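Local atomic coordinates of muconate lactonizing enzyme (Corynebacterium glutamicum, PDB entry 3I4K), a protein that belongs to the enolase superfamily, pairing an N-terminal capping domain with a C-terminal TIM-barrel-like domain that holds a magnesium ion. Residues V41-G46 with A119-V124; A71-Y76 with R104-A109; E158-F163 with D193-R198; I199-R204 with H212-L217; I272-T277 with K286-I291. One frame throughout, in Å; residues are numbered along the deposited sequence.

Overall arrangement
Contacts 1 and 2 belong to the N-terminal domain and share helix 104-121. Contact 2 is nested along the chain inside the loop closed by contact 1, and their centres are 21 Å apart. Contacts 3, 4 and 5 follow in series in the barrel-like C-terminal domain. There contacts 3 and 4 use adjoining parts of strand 196-200, while contact 5 reaches the same sheet through strand 271-274. One place where the two domains meet is Ala108 of contact 2, packed on the backbone of Thr276 and Thr277 in contact 5. Contacts 1 and 4 lie about 46 Å apart between centres, on opposite sides of the chain's centre. Contact 4 carries a magnesium ligand, and contacts 1 and 5 both touch the second subunit.

Contact 1 of 5, residues V41-G46 with A119-V124; sequences VHLENG and ARSLNV
Ser121, on the last turn of its helix, meets Asn45 and Leu43 at the end of a strand. The polar part is small: Ser121 OG lies 3.0 Å from Asn45 OD1, but its single proton can also go to Ala117 O one turn back in the helix, its stronger partner, so the bond to Asn45 is not settled. Asn45 CG stands between its own backbone N and carbonyl carbon (chi1 54°), which brings the amide over toward the serine. A short polar residue suits the helix side of such a contact, because its hydroxyl can turn to the helix backbone or to a neighbour. Leu43 adds a van der Waals contact, its CD1 methyl lying 3.3 Å from the hydroxyl Ser121 OG.

Backbone bonds shape both partners. A type I turn runs from Leu43 to Gly46, closed by Gly46 N to Leu43 O at 2.7 Å, and Gly46 readily takes the positive phi of 80° found there. On the other side a Schellman motif ends the helix, with Val124 N bonded to Ala119 O at 2.7 Å and Asn123 in a left-handed conformation that asparagine adopts easily.

The contact thus ties the end of helix 104-121 to the hairpin turn between strands 30-43 and 48-53, in the three-stranded antiparallel sheet of the N-terminal capping domain. Leu43 also touches Ile8 on strand 8-25, while Leu122 packs on Val124 of the second subunit.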
# COMPACT_ATOMS: atom_id res chain seq x y z
N VAL A 41 -18.21 -3.25 15.38
CA VAL A 41 -18.17 -1.80 15.49
C VAL A 41 -19.58 -1.30 15.16
O VAL A 41 -20.11 -1.54 14.07
CB VAL A 41 -17.13 -1.19 14.52
CG1 VAL A 41 -17.24 0.32 14.49
CG2 VAL A 41 -15.73 -1.58 14.98
N HIS A 42 -20.18 -0.63 16.14
CA HIS A 42 -21.54 -0.10 16.03
C HIS A 42 -21.53 1.39 15.71
O HIS A 42 -21.03 2.20 16.49
CB HIS A 42 -22.27 -0.36 17.34
CG HIS A 42 -22.26 -1.79 17.76
ND1 HIS A 42 -23.14 -2.73 17.25
CD2 HIS A 42 -21.45 -2.47 18.61
CE1 HIS A 42 -22.87 -3.91 17.77
NE2 HIS A 42 -21.85 -3.79 18.59
N LEU A 43 -22.09 1.73 14.56
CA LEU A 43 -22.14 3.11 14.12
C LEU A 43 -23.47 3.80 14.41
O LEU A 43 -24.53 3.18 14.40
CB LEU A 43 -21.85 3.19 12.61
CG LEU A 43 -20.50 2.68 12.11
CD1 LEU A 43 -20.40 2.92 10.61
CD2 LEU A 43 -19.37 3.40 12.83
N GLU A 44 -23.38 5.10 14.68
CA GLU A 44 -24.54 5.94 14.98
C GLU A 44 -25.73 5.65 14.07
O GLU A 44 -26.87 5.62 14.53
CB GLU A 44 -24.14 7.41 14.86
CG GLU A 44 -25.26 8.39 15.09
CD GLU A 44 -25.93 8.17 16.43
OE1 GLU A 44 -25.21 8.15 17.45
OE2 GLU A 44 -27.17 8.01 16.46
N ASN A 45 -25.46 5.44 12.78
CA ASN A 45 -26.51 5.16 11.81
C ASN A 45 -27.05 3.74 11.90
O ASN A 45 -27.68 3.25 10.96
CB ASN A 45 -25.98 5.42 10.39
CG ASN A 45 -24.71 4.65 10.09
OD1 ASN A 45 -24.19 4.69 8.98
ND2 ASN A 45 -24.20 3.94 11.10
N GLY A 46 -26.80 3.07 13.02
CA GLY A 46 -27.29 1.72 13.21
C GLY A 46 -26.53 0.58 12.55
O GLY A 46 -26.74 -0.58 12.90
N ALA A 119 -17.92 0.26 4.68
CA ALA A 119 -18.34 -0.21 3.37
C ALA A 119 -19.86 -0.42 3.30
O ALA A 119 -20.49 -0.17 2.26
CB ALA A 119 -17.62 -1.50 3.01
N ARG A 120 -20.46 -0.89 4.39
CA ARG A 120 -21.90 -1.10 4.42
C ARG A 120 -22.61 0.26 4.47
O ARG A 120 -23.65 0.45 3.82
CB ARG A 120 -22.30 -1.97 5.62
CG ARG A 120 -21.97 -3.45 5.43
CD ARG A 120 -22.25 -4.25 6.69
NE ARG A 120 -21.91 -5.66 6.52
CZ ARG A 120 -22.61 -6.52 5.78
NH1 ARG A 120 -23.70 -6.11 5.14
NH2 ARG A 120 -22.20 -7.77 5.66
N SER A 121 -22.05 1.19 5.24
CA SER A 121 -22.62 2.52 5.36
C SER A 121 -22.62 3.24 4.02
O SER A 121 -23.50 4.06 3.76
CB SER A 121 -21.82 3.36 6.37
OG SER A 121 -22.04 2.95 7.70
N LEU A 122 -21.64 2.94 3.18
CA LEU A 122 -21.54 3.57 1.86
C LEU A 122 -22.23 2.70 0.83
O LEU A 122 -22.34 3.05 -0.35
CB LEU A 122 -20.08 3.76 1.47
CG LEU A 122 -19.15 4.52 2.42
CD1 LEU A 122 -17.74 4.53 1.82
CD2 LEU A 122 -19.65 5.95 2.63
N ASN A 123 -22.69 1.54 1.30
CA ASN A 123 -23.38 0.57 0.47
C ASN A 123 -22.51 0.01 -0.66
O ASN A 123 -22.90 -0.01 -1.83
CB ASN A 123 -24.67 1.17 -0.11
CG ASN A 123 -25.60 0.12 -0.67
OD1 ASN A 123 -25.99 -0.83 0.03
ND2 ASN A 123 -25.97 0.26 -1.94
N VAL A 124 -21.32 -0.46 -0.29
CA VAL A 124 -20.38 -1.04 -1.24
C VAL A 124 -19.63 -2.20 -0.60
O VAL A 124 -19.65 -2.35 0.62
CB VAL A 124 -19.33 -0.00 -1.69
CG1 VAL A 124 -19.99 1.15 -2.40
CG2 VAL A 124 -18.54 0.49 -0.49

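Contact 2 of 5, residues A71-Y76 with R104-A109; sequences ALVDGY and RYAKAA
Ala106 is the point on which this helix pair closes, facing Leu72 and Val73. One residue earlier, Tyr105 takes no part across segment 71-76; its ring lies against Met69 and meets Trp255 edge-to-face, and its backbone N, like that of Ala106, bonds to the carboxylate of Glu64.

Ala106 itself points its methyl at the partner helix. Its CB lies 4.3 Å from Leu72 CB and equally far, 4.3 Å, from Val73 CG2, so one small group is met by two neighbouring residues. The same Val73 CG2 comes within 3.9 Å of Ala106 O, resting on the backbone as well as on the methyl. Val73 presents this branch because its CG1 is anti to the backbone N (chi1 172°), which puts CG2 beside the N. The alpha carbons of Val73 and Ala106 are only 6.4 Å apart, a separation that a methyl side chain accommodates well.

Next along the helix, Lys107 points away from segment 71-76, and its long chain carries NZ to a salt bridge with Glu97. Ala109, three residues after Ala106, also points toward the partner but stops short of contact, and packs on Val39 of strand 30-43.

A three-stranded antiparallel sheet with helices packed against it is the known form of the enolase-superfamily capping domain; here two of those helices join, alanine on one side, leucine and valine on the other.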
# COMPACT_ATOMS: atom_id res chain seq x y z
N ALA A 71 -8.75 -8.83 25.90
CA ALA A 71 -8.26 -7.92 26.93
C ALA A 71 -7.71 -6.65 26.28
O ALA A 71 -7.91 -5.54 26.78
CB ALA A 71 -7.18 -8.60 27.76
N LEU A 72 -7.04 -6.81 25.14
CA LEU A 72 -6.48 -5.65 24.45
C LEU A 72 -7.55 -4.84 23.70
O LEU A 72 -7.57 -3.61 23.77
CB LEU A 72 -5.35 -6.09 23.51
CG LEU A 72 -4.06 -6.50 24.24
CD1 LEU A 72 -3.05 -7.08 23.25
CD2 LEU A 72 -3.48 -5.29 24.96
N VAL A 73 -8.43 -5.53 22.98
CA VAL A 73 -9.49 -4.85 22.25
C VAL A 73 -10.39 -4.10 23.23
O VAL A 73 -10.60 -2.89 23.10
CB VAL A 73 -10.37 -5.84 21.44
CG1 VAL A 73 -11.57 -5.10 20.85
CG2 VAL A 73 -9.54 -6.48 20.33
N ASP A 74 -10.90 -4.82 24.23
CA ASP A 74 -11.78 -4.21 25.22
C ASP A 74 -11.14 -3.10 26.04
O ASP A 74 -11.63 -1.97 26.07
CB ASP A 74 -12.34 -5.27 26.18
CG ASP A 74 -13.34 -6.19 25.50
OD1 ASP A 74 -13.84 -5.84 24.41
OD2 ASP A 74 -13.64 -7.26 26.07
N GLY A 75 -10.03 -3.41 26.69
CA GLY A 75 -9.37 -2.43 27.54
C GLY A 75 -8.46 -1.37 26.97
O GLY A 75 -8.20 -0.38 27.65
N TYR A 76 -7.97 -1.54 25.74
CA TYR A 76 -7.05 -0.54 25.19
C TYR A 76 -7.35 -0.01 23.79
O TYR A 76 -7.28 1.19 23.56
CB TYR A 76 -5.62 -1.07 25.22
CG TYR A 76 -5.16 -1.54 26.58
CD1 TYR A 76 -5.44 -2.83 27.03
CD2 TYR A 76 -4.48 -0.68 27.44
CE1 TYR A 76 -5.04 -3.25 28.30
CE2 TYR A 76 -4.08 -1.09 28.70
CZ TYR A 76 -4.37 -2.38 29.12
OH TYR A 76 -3.98 -2.78 30.38
N ARG A 104 -0.60 -7.30 16.63
CA ARG A 104 -1.25 -7.14 15.34
C ARG A 104 -2.56 -7.93 15.19
O ARG A 104 -3.53 -7.42 14.64
CB ARG A 104 -0.29 -7.54 14.21
CG ARG A 104 0.96 -6.68 14.12
CD ARG A 104 0.65 -5.21 13.88
NE ARG A 104 1.81 -4.50 13.34
CZ ARG A 104 1.82 -3.21 13.01
NH1 ARG A 104 0.74 -2.46 13.17
NH2 ARG A 104 2.93 -2.68 12.50
N TYR A 105 -2.58 -9.17 15.67
CA TYR A 105 -3.79 -9.97 15.55
C TYR A 105 -5.00 -9.28 16.18
O TYR A 105 -6.09 -9.27 15.59
CB TYR A 105 -3.58 -11.35 16.18
CG TYR A 105 -2.82 -12.32 15.29
CD1 TYR A 105 -3.46 -13.02 14.27
CD2 TYR A 105 -1.46 -12.54 15.47
CE1 TYR A 105 -2.78 -13.92 13.46
CE2 TYR A 105 -0.75 -13.44 14.65
CZ TYR A 105 -1.42 -14.12 13.66
OH TYR A 105 -0.74 -15.03 12.87
N ALA A 106 -4.82 -8.69 17.35
CA ALA A 106 -5.91 -8.00 18.03
C ALA A 106 -6.36 -6.80 17.19
O ALA A 106 -7.56 -6.56 17.01
CB ALA A 106 -5.46 -7.53 19.41
N LYS A 107 -5.39 -6.04 16.69
CA LYS A 107 -5.65 -4.86 15.88
C LYS A 107 -6.37 -5.18 14.58
O LYS A 107 -7.22 -4.41 14.13
CB LYS A 107 -4.34 -4.12 15.60
CG LYS A 107 -3.67 -3.55 16.85
CD LYS A 107 -2.26 -3.04 16.56
CE LYS A 107 -1.65 -2.33 17.77
NZ LYS A 107 -0.20 -2.04 17.59
N ALA A 108 -6.03 -6.31 13.96
CA ALA A 108 -6.65 -6.68 12.70
C ALA A 108 -8.18 -6.74 12.81
O ALA A 108 -8.90 -6.36 11.87
CB ALA A 108 -6.11 -8.02 12.23
N ALA A 109 -8.68 -7.20 13.95
CA ALA A 109 -10.13 -7.28 14.13
C ALA A 109 -10.73 -5.89 14.10
O ALA A 109 -11.74 -5.66 13.43
CB ALA A 109 -10.46 -7.97 15.45

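Contact 3 of 5, residues E158-F163 with D193-R198; sequences ERIEEF and DRVSLR
Ile160 and Val195 reach toward each other tip to tip, Ile160 CD1 lying 3.9 Å from Val195 CG1. The isoleucine supplies the length: CG1 stands beside the backbone N (chi1 -70°) and CD1 continues it in extended form, bridging alpha carbons 8.9 Å apart. Val195, being short and branched, offers CG1 as a blunt counterpart.

The same CD1 lies 4.2 Å from Arg194 NE, meeting the guanidinium obliquely. At the surface the arginine can sit beside a methyl while its charged end, through NH2, forms a salt bridge with Glu157 on the same helix as Ile160.

Farther along the strand, Arg198 NE donates to Ser196 OG at 3.0 Å, almost straight at 168° and in the guanidinium plane.

This is helix-to-strand packing on the outside of the TIM-barrel-like domain. Ile160 and Val195 both rest on Phe168 of strand 167-171, the parallel neighbour of strand 196-200 in the sheet, while Leu197 packs on helix 177-189.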
# COMPACT_ATOMS: atom_id res chain seq x y z
N GLU A 158 -10.59 -37.57 -1.61
CA GLU A 158 -11.92 -37.05 -1.39
C GLU A 158 -12.00 -35.60 -1.83
O GLU A 158 -12.87 -35.22 -2.62
CB GLU A 158 -12.30 -37.19 0.08
CG GLU A 158 -13.67 -36.60 0.43
CD GLU A 158 -14.14 -36.99 1.82
OE1 GLU A 158 -13.37 -36.82 2.80
OE2 GLU A 158 -15.30 -37.45 1.95
N ARG A 159 -11.07 -34.78 -1.33
CA ARG A 159 -11.04 -33.37 -1.67
C ARG A 159 -10.94 -33.15 -3.18
O ARG A 159 -11.66 -32.32 -3.74
CB ARG A 159 -9.86 -32.67 -0.98
CG ARG A 159 -9.97 -32.59 0.54
CD ARG A 159 -11.17 -31.75 0.99
NE ARG A 159 -11.19 -30.44 0.34
CZ ARG A 159 -11.98 -29.44 0.71
NH1 ARG A 159 -12.82 -29.59 1.73
NH2 ARG A 159 -11.94 -28.28 0.06
N ILE A 160 -10.06 -33.89 -3.84
CA ILE A 160 -9.90 -33.74 -5.28
C ILE A 160 -11.23 -33.95 -5.99
O ILE A 160 -11.65 -33.12 -6.80
CB ILE A 160 -8.88 -34.76 -5.84
CG1 ILE A 160 -7.46 -34.40 -5.38
CG2 ILE A 160 -8.95 -34.79 -7.37
CD1 ILE A 160 -6.39 -35.36 -5.84
N GLU A 161 -11.88 -35.06 -5.67
CA GLU A 161 -13.14 -35.41 -6.29
C GLU A 161 -14.34 -34.54 -5.91
O GLU A 161 -15.22 -34.32 -6.74
CB GLU A 161 -13.46 -36.88 -5.98
CG GLU A 161 -13.37 -37.79 -7.20
CD GLU A 161 -14.54 -37.58 -8.15
OE1 GLU A 161 -15.67 -37.95 -7.78
OE2 GLU A 161 -14.32 -37.03 -9.25
N GLU A 162 -14.36 -34.04 -4.69
CA GLU A 162 -15.50 -33.24 -4.25
C GLU A 162 -15.36 -31.72 -4.32
O GLU A 162 -16.37 -31.02 -4.42
CB GLU A 162 -15.89 -33.64 -2.83
CG GLU A 162 -17.13 -32.93 -2.32
CD GLU A 162 -17.46 -33.26 -0.88
OE1 GLU A 162 -18.48 -32.75 -0.37
OE2 GLU A 162 -16.69 -34.03 -0.25
N PHE A 163 -14.14 -31.20 -4.27
CA PHE A 163 -13.96 -29.75 -4.33
C PHE A 163 -13.02 -29.27 -5.43
O PHE A 163 -12.98 -28.07 -5.73
CB PHE A 163 -13.51 -29.24 -2.95
CG PHE A 163 -14.59 -29.34 -1.91
CD1 PHE A 163 -15.62 -28.40 -1.87
CD2 PHE A 163 -14.61 -30.39 -1.00
CE1 PHE A 163 -16.66 -28.52 -0.94
CE2 PHE A 163 -15.64 -30.52 -0.08
CZ PHE A 163 -16.66 -29.58 -0.04
N ASP A 193 1.79 -36.61 -8.39
CA ASP A 193 1.68 -36.57 -9.84
C ASP A 193 0.42 -35.85 -10.28
O ASP A 193 0.34 -35.34 -11.40
CB ASP A 193 1.67 -37.99 -10.41
CG ASP A 193 2.83 -38.82 -9.92
OD1 ASP A 193 3.99 -38.46 -10.22
OD2 ASP A 193 2.59 -39.84 -9.22
N ARG A 194 -0.57 -35.80 -9.39
CA ARG A 194 -1.85 -35.18 -9.70
C ARG A 194 -2.01 -33.77 -9.13
O ARG A 194 -2.80 -32.98 -9.66
CB ARG A 194 -3.00 -36.06 -9.18
CG ARG A 194 -3.02 -37.47 -9.76
CD ARG A 194 -4.38 -38.14 -9.55
NE ARG A 194 -4.67 -38.46 -8.15
CZ ARG A 194 -4.01 -39.38 -7.45
NH1 ARG A 194 -3.01 -40.06 -8.00
NH2 ARG A 194 -4.35 -39.62 -6.19
N VAL A 195 -1.29 -33.45 -8.06
CA VAL A 195 -1.41 -32.13 -7.46
C VAL A 195 -0.10 -31.54 -6.98
O VAL A 195 0.94 -32.20 -6.95
CB VAL A 195 -2.39 -32.16 -6.26
CG1 VAL A 195 -3.79 -32.53 -6.73
CG2 VAL A 195 -1.91 -33.15 -5.22
N SER A 196 -0.15 -30.26 -6.62
CA SER A 196 1.01 -29.53 -6.11
C SER A 196 1.04 -29.74 -4.61
O SER A 196 0.07 -29.42 -3.91
CB SER A 196 0.88 -28.04 -6.43
OG SER A 196 1.89 -27.27 -5.78
N LEU A 197 2.14 -30.28 -4.11
CA LEU A 197 2.27 -30.54 -2.68
C LEU A 197 3.20 -29.57 -1.96
O LEU A 197 4.33 -29.36 -2.39
CB LEU A 197 2.77 -31.97 -2.46
CG LEU A 197 1.84 -33.09 -2.96
CD1 LEU A 197 2.49 -34.44 -2.71
CD2 LEU A 197 0.50 -33.00 -2.23
N ARG A 198 2.71 -28.98 -0.87
CA ARG A 198 3.47 -28.05 -0.05
C ARG A 198 3.41 -28.56 1.39
O ARG A 198 2.50 -29.32 1.74
CB ARG A 198 2.86 -26.65 -0.06
CG ARG A 198 2.62 -26.03 -1.42
CD ARG A 198 1.31 -26.50 -1.99
NE ARG A 198 1.04 -25.91 -3.29
CZ ARG A 198 0.57 -24.69 -3.47
NH1 ARG A 198 0.30 -23.91 -2.42
NH2 ARG A 198 0.36 -24.24 -4.70

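Contact 4 of 5, residues I199-R204 with H212-L217; sequences IDINAR and HYLPIL. With MG (magnesium ion), chain J.
Ile199 and Ile201 meet the helix residues Leu217 and Leu214, yet Asp200 between them turns the other way and binds magnesium. The helix contact is purely apolar and rather loose: Ile199 CG2 lies 4.5 Å from Leu217 CD1, and Ile201 CD1 lies 4.4 Å from Leu214 CD2. Beta-branched isoleucines hold methyls close to their chain, and the leucines reach out to them from the helix.

With its first torsion near 180° (-177°), Asp200 extends its carboxylate to the metal. OD2 binds the magnesium ion at 2.3 Å, a site that Glu226 and Asp251 share. A water 2.1 Å from the magnesium also bonds to Asp200 OD1, although other acceptors compete for its protons. OD1 takes a bond from Asn202 N at 3.0 Å and 162°, from above the carboxylate plane, an Asx turn that fixes the carboxylate relative to the chain. In the type I' turn from Ile201 to Arg204, Arg204 NH1 donates to Asn202 O at 2.9 Å.

This is the strand-to-helix half of a beta-alpha-beta unit ending in strand 224-226, whose Phe225 touches Ile199, Leu214 and Leu217. Val184 of helix 177-189 touches Ile199 and Leu217, and Ile240 of helix 234-244 touches Leu214.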
# COMPACT_ATOMS: atom_id res chain seq x y z
N ILE A 199 4.39 -28.16 2.21
CA ILE A 199 4.39 -28.53 3.62
C ILE A 199 4.51 -27.27 4.47
O ILE A 199 4.74 -26.18 3.95
CB ILE A 199 5.52 -29.53 3.97
CG1 ILE A 199 6.89 -28.93 3.62
CG2 ILE A 199 5.30 -30.84 3.25
CD1 ILE A 199 7.47 -28.09 4.74
N ASP A 200 4.31 -27.43 5.78
CA ASP A 200 4.39 -26.32 6.72
C ASP A 200 4.69 -26.93 8.08
O ASP A 200 3.91 -27.73 8.59
CB ASP A 200 3.05 -25.56 6.75
CG ASP A 200 3.10 -24.34 7.66
OD1 ASP A 200 4.15 -24.10 8.27
OD2 ASP A 200 2.08 -23.61 7.77
N ILE A 201 5.84 -26.57 8.65
CA ILE A 201 6.25 -27.11 9.94
C ILE A 201 6.07 -26.12 11.08
O ILE A 201 6.47 -26.38 12.22
CB ILE A 201 7.71 -27.56 9.90
CG1 ILE A 201 8.00 -28.16 8.52
CG2 ILE A 201 7.96 -28.64 10.97
CD1 ILE A 201 9.40 -28.71 8.36
N ASN A 202 5.46 -24.97 10.78
CA ASN A 202 5.23 -23.96 11.79
C ASN A 202 6.44 -23.67 12.67
O ASN A 202 6.34 -23.60 13.89
CB ASN A 202 4.03 -24.36 12.66
CG ASN A 202 2.70 -24.04 12.00
OD1 ASN A 202 2.34 -22.86 11.84
ND2 ASN A 202 1.97 -25.07 11.59
N ALA A 203 7.60 -23.49 12.03
CA ALA A 203 8.84 -23.16 12.71
C ALA A 203 9.27 -24.14 13.79
O ALA A 203 10.10 -23.79 14.63
CB ALA A 203 8.75 -21.76 13.31
N ARG A 204 8.73 -25.35 13.78
CA ARG A 204 9.09 -26.32 14.82
C ARG A 204 10.24 -27.30 14.54
O ARG A 204 10.44 -28.25 15.29
CB ARG A 204 7.82 -27.07 15.28
CG ARG A 204 6.81 -26.15 15.99
CD ARG A 204 7.52 -25.23 16.98
NE ARG A 204 6.68 -24.66 18.03
CZ ARG A 204 5.77 -23.71 17.87
NH1 ARG A 204 5.53 -23.19 16.67
NH2 ARG A 204 5.10 -23.25 18.92
N HIS A 212 18.78 -31.34 6.90
CA HIS A 212 19.04 -32.76 6.73
C HIS A 212 17.90 -33.50 6.02
O HIS A 212 18.13 -34.26 5.09
CB HIS A 212 19.32 -33.40 8.10
CG HIS A 212 19.65 -34.86 8.03
ND1 HIS A 212 18.71 -35.83 7.80
CD2 HIS A 212 20.84 -35.50 8.15
CE1 HIS A 212 19.29 -37.02 7.79
NE2 HIS A 212 20.59 -36.84 8.00
N TYR A 213 16.66 -33.26 6.44
CA TYR A 213 15.52 -33.98 5.86
C TYR A 213 14.79 -33.35 4.67
O TYR A 213 14.34 -34.08 3.79
CB TYR A 213 14.51 -34.28 6.97
CG TYR A 213 15.05 -35.20 8.05
CD1 TYR A 213 15.04 -36.59 7.88
CD2 TYR A 213 15.59 -34.68 9.22
CE1 TYR A 213 15.58 -37.43 8.86
CE2 TYR A 213 16.13 -35.51 10.20
CZ TYR A 213 16.11 -36.89 10.01
OH TYR A 213 16.65 -37.69 10.99
N LEU A 214 14.67 -32.03 4.64
CA LEU A 214 13.96 -31.39 3.53
C LEU A 214 14.45 -31.87 2.16
O LEU A 214 13.65 -31.97 1.24
CB LEU A 214 14.04 -29.86 3.64
CG LEU A 214 13.30 -29.24 4.83
CD1 LEU A 214 13.36 -27.71 4.75
CD2 LEU A 214 11.85 -29.71 4.84
N PRO A 215 15.75 -32.17 2.01
CA PRO A 215 16.22 -32.63 0.70
C PRO A 215 15.44 -33.88 0.26
O PRO A 215 15.13 -34.05 -0.92
CB PRO A 215 17.70 -32.93 0.94
CG PRO A 215 18.07 -31.93 1.99
CD PRO A 215 16.89 -32.01 2.94
N ILE A 216 15.12 -34.74 1.23
CA ILE A 216 14.37 -35.96 0.95
C ILE A 216 12.98 -35.62 0.43
O ILE A 216 12.48 -36.26 -0.50
CB ILE A 216 14.23 -36.83 2.22
CG1 ILE A 216 15.62 -37.27 2.69
CG2 ILE A 216 13.37 -38.07 1.93
CD1 ILE A 216 15.63 -37.87 4.08
N LEU A 217 12.36 -34.60 1.01
CA LEU A 217 11.04 -34.17 0.56
C LEU A 217 11.10 -33.52 -0.81
O LEU A 217 10.15 -33.62 -1.59
CB LEU A 217 10.41 -33.20 1.56
CG LEU A 217 10.10 -33.78 2.94
CD1 LEU A 217 9.31 -32.77 3.75
CD2 LEU A 217 9.29 -35.06 2.78
MG MG J . 1.80 -21.39 8.17
O HOH W 1 3.73 -21.53 8.99

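Contact 5 of 5, residues I272-T277 with K286-I291; sequences IALKTT and KKIAAI
Ile272 and Leu274 of strand 271-274 pack on Ile288 and Ala289 of helix 282-294, a buried apolar strand-helix contact within a beta-alpha-beta unit of the barrel. The short strand and helix segments run nearly antiparallel, at 158° between their directions, and their axes approach to 9.8 Å.

Ile272 CG2, anti to the backbone N, meets Ile288 CG2 at 4.1 Å, the two side chains slanting across each other. Ile288 serves both strand residues with this one branch, for Leu274 CD2 is also 4.1 Å from Ile288 CG2, while the outer end of Ile288 leads away from the strand. Leu274 CD2 goes on to Ala289 CB, 4.0 Å away, and is equally close to the backbone N of that residue. Ala289 is small enough to let the leucine methyl reach the helix backbone.

Ala273, between the two contacting strand residues, points away from the helix. Lys275 follows as one polar neighbour on the metal side, with NZ bonded to Asp251, which binds the magnesium ion. On the helix's outer side Lys287 forms a salt bridge with Glu293 of the second subunit.

Because the side chains that meet are all aliphatic, strand and helix are held here by shape and the burial of hydrocarbon, forces with little directional preference.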
# COMPACT_ATOMS: atom_id res chain seq x y z
N ILE A 272 5.41 -15.11 0.28
CA ILE A 272 5.05 -14.61 1.60
C ILE A 272 3.59 -14.96 1.89
O ILE A 272 2.70 -14.68 1.08
CB ILE A 272 5.19 -13.08 1.69
CG1 ILE A 272 6.68 -12.70 1.71
CG2 ILE A 272 4.50 -12.57 2.97
CD1 ILE A 272 6.92 -11.23 1.91
N ALA A 273 3.36 -15.60 3.03
CA ALA A 273 2.00 -15.98 3.43
C ALA A 273 1.34 -14.74 4.01
O ALA A 273 1.57 -14.39 5.16
CB ALA A 273 2.06 -17.10 4.49
N LEU A 274 0.55 -14.06 3.19
CA LEU A 274 -0.12 -12.84 3.61
C LEU A 274 -1.49 -13.14 4.21
O LEU A 274 -2.34 -13.75 3.57
CB LEU A 274 -0.21 -11.89 2.40
CG LEU A 274 -1.17 -10.73 2.14
CD1 LEU A 274 -1.81 -10.19 3.41
CD2 LEU A 274 -0.38 -9.65 1.41
N LYS A 275 -1.68 -12.71 5.45
CA LYS A 275 -2.93 -12.93 6.17
C LYS A 275 -3.36 -11.60 6.77
O LYS A 275 -2.61 -10.97 7.52
CB LYS A 275 -2.71 -13.94 7.31
CG LYS A 275 -2.01 -15.22 6.90
CD LYS A 275 -1.84 -16.15 8.10
CE LYS A 275 -1.12 -17.44 7.71
NZ LYS A 275 -0.76 -18.28 8.88
N THR A 276 -4.58 -11.17 6.43
CA THR A 276 -5.09 -9.90 6.93
C THR A 276 -5.13 -9.85 8.45
O THR A 276 -5.00 -8.79 9.05
CB THR A 276 -6.50 -9.63 6.34
OG1 THR A 276 -7.37 -10.74 6.61
CG2 THR A 276 -6.39 -9.44 4.83
N THR A 277 -5.29 -11.01 9.07
CA THR A 277 -5.34 -11.08 10.53
C THR A 277 -3.96 -10.89 11.16
O THR A 277 -3.78 -10.05 12.05
CB THR A 277 -5.95 -12.42 11.00
OG1 THR A 277 -5.39 -13.51 10.25
CG2 THR A 277 -7.47 -12.41 10.81
N LYS A 286 -2.04 -4.32 2.83
CA LYS A 286 -1.71 -3.67 1.55
C LYS A 286 -0.21 -3.36 1.52
O LYS A 286 0.43 -3.44 0.47
CB LYS A 286 -2.48 -2.36 1.37
CG LYS A 286 -3.89 -2.51 0.82
CD LYS A 286 -3.89 -3.16 -0.56
CE LYS A 286 -5.28 -3.14 -1.17
NZ LYS A 286 -5.27 -3.78 -2.51
N LYS A 287 0.33 -2.99 2.68
CA LYS A 287 1.74 -2.66 2.78
C LYS A 287 2.60 -3.89 2.55
O LYS A 287 3.62 -3.83 1.85
CB LYS A 287 2.04 -2.03 4.14
CG LYS A 287 1.21 -0.78 4.42
CD LYS A 287 1.61 -0.15 5.74
CE LYS A 287 0.68 0.99 6.13
NZ LYS A 287 1.05 1.52 7.47
N ILE A 288 2.20 -5.02 3.13
CA ILE A 288 2.96 -6.26 2.96
C ILE A 288 3.04 -6.56 1.46
O ILE A 288 4.11 -6.85 0.93
CB ILE A 288 2.28 -7.48 3.65
CG1 ILE A 288 2.13 -7.25 5.15
CG2 ILE A 288 3.10 -8.74 3.37
CD1 ILE A 288 3.44 -7.30 5.98
N ALA A 289 1.90 -6.47 0.79
CA ALA A 289 1.84 -6.76 -0.64
C ALA A 289 2.73 -5.83 -1.47
O ALA A 289 3.41 -6.28 -2.41
CB ALA A 289 0.40 -6.67 -1.13
N ALA A 290 2.72 -4.54 -1.14
CA ALA A 290 3.52 -3.55 -1.86
C ALA A 290 5.00 -3.89 -1.79
O ALA A 290 5.70 -3.86 -2.80
CB ALA A 290 3.29 -2.17 -1.26
N ILE A 291 5.47 -4.21 -0.59
CA ILE A 291 6.88 -4.54 -0.38
C ILE A 291 7.23 -5.84 -1.09
O ILE A 291 8.19 -5.90 -1.84
CB ILE A 291 7.18 -4.62 1.13
CG1 ILE A 291 7.03 -3.22 1.73
CG2 ILE A 291 8.58 -5.17 1.36
CD1 ILE A 291 6.87 -3.22 3.24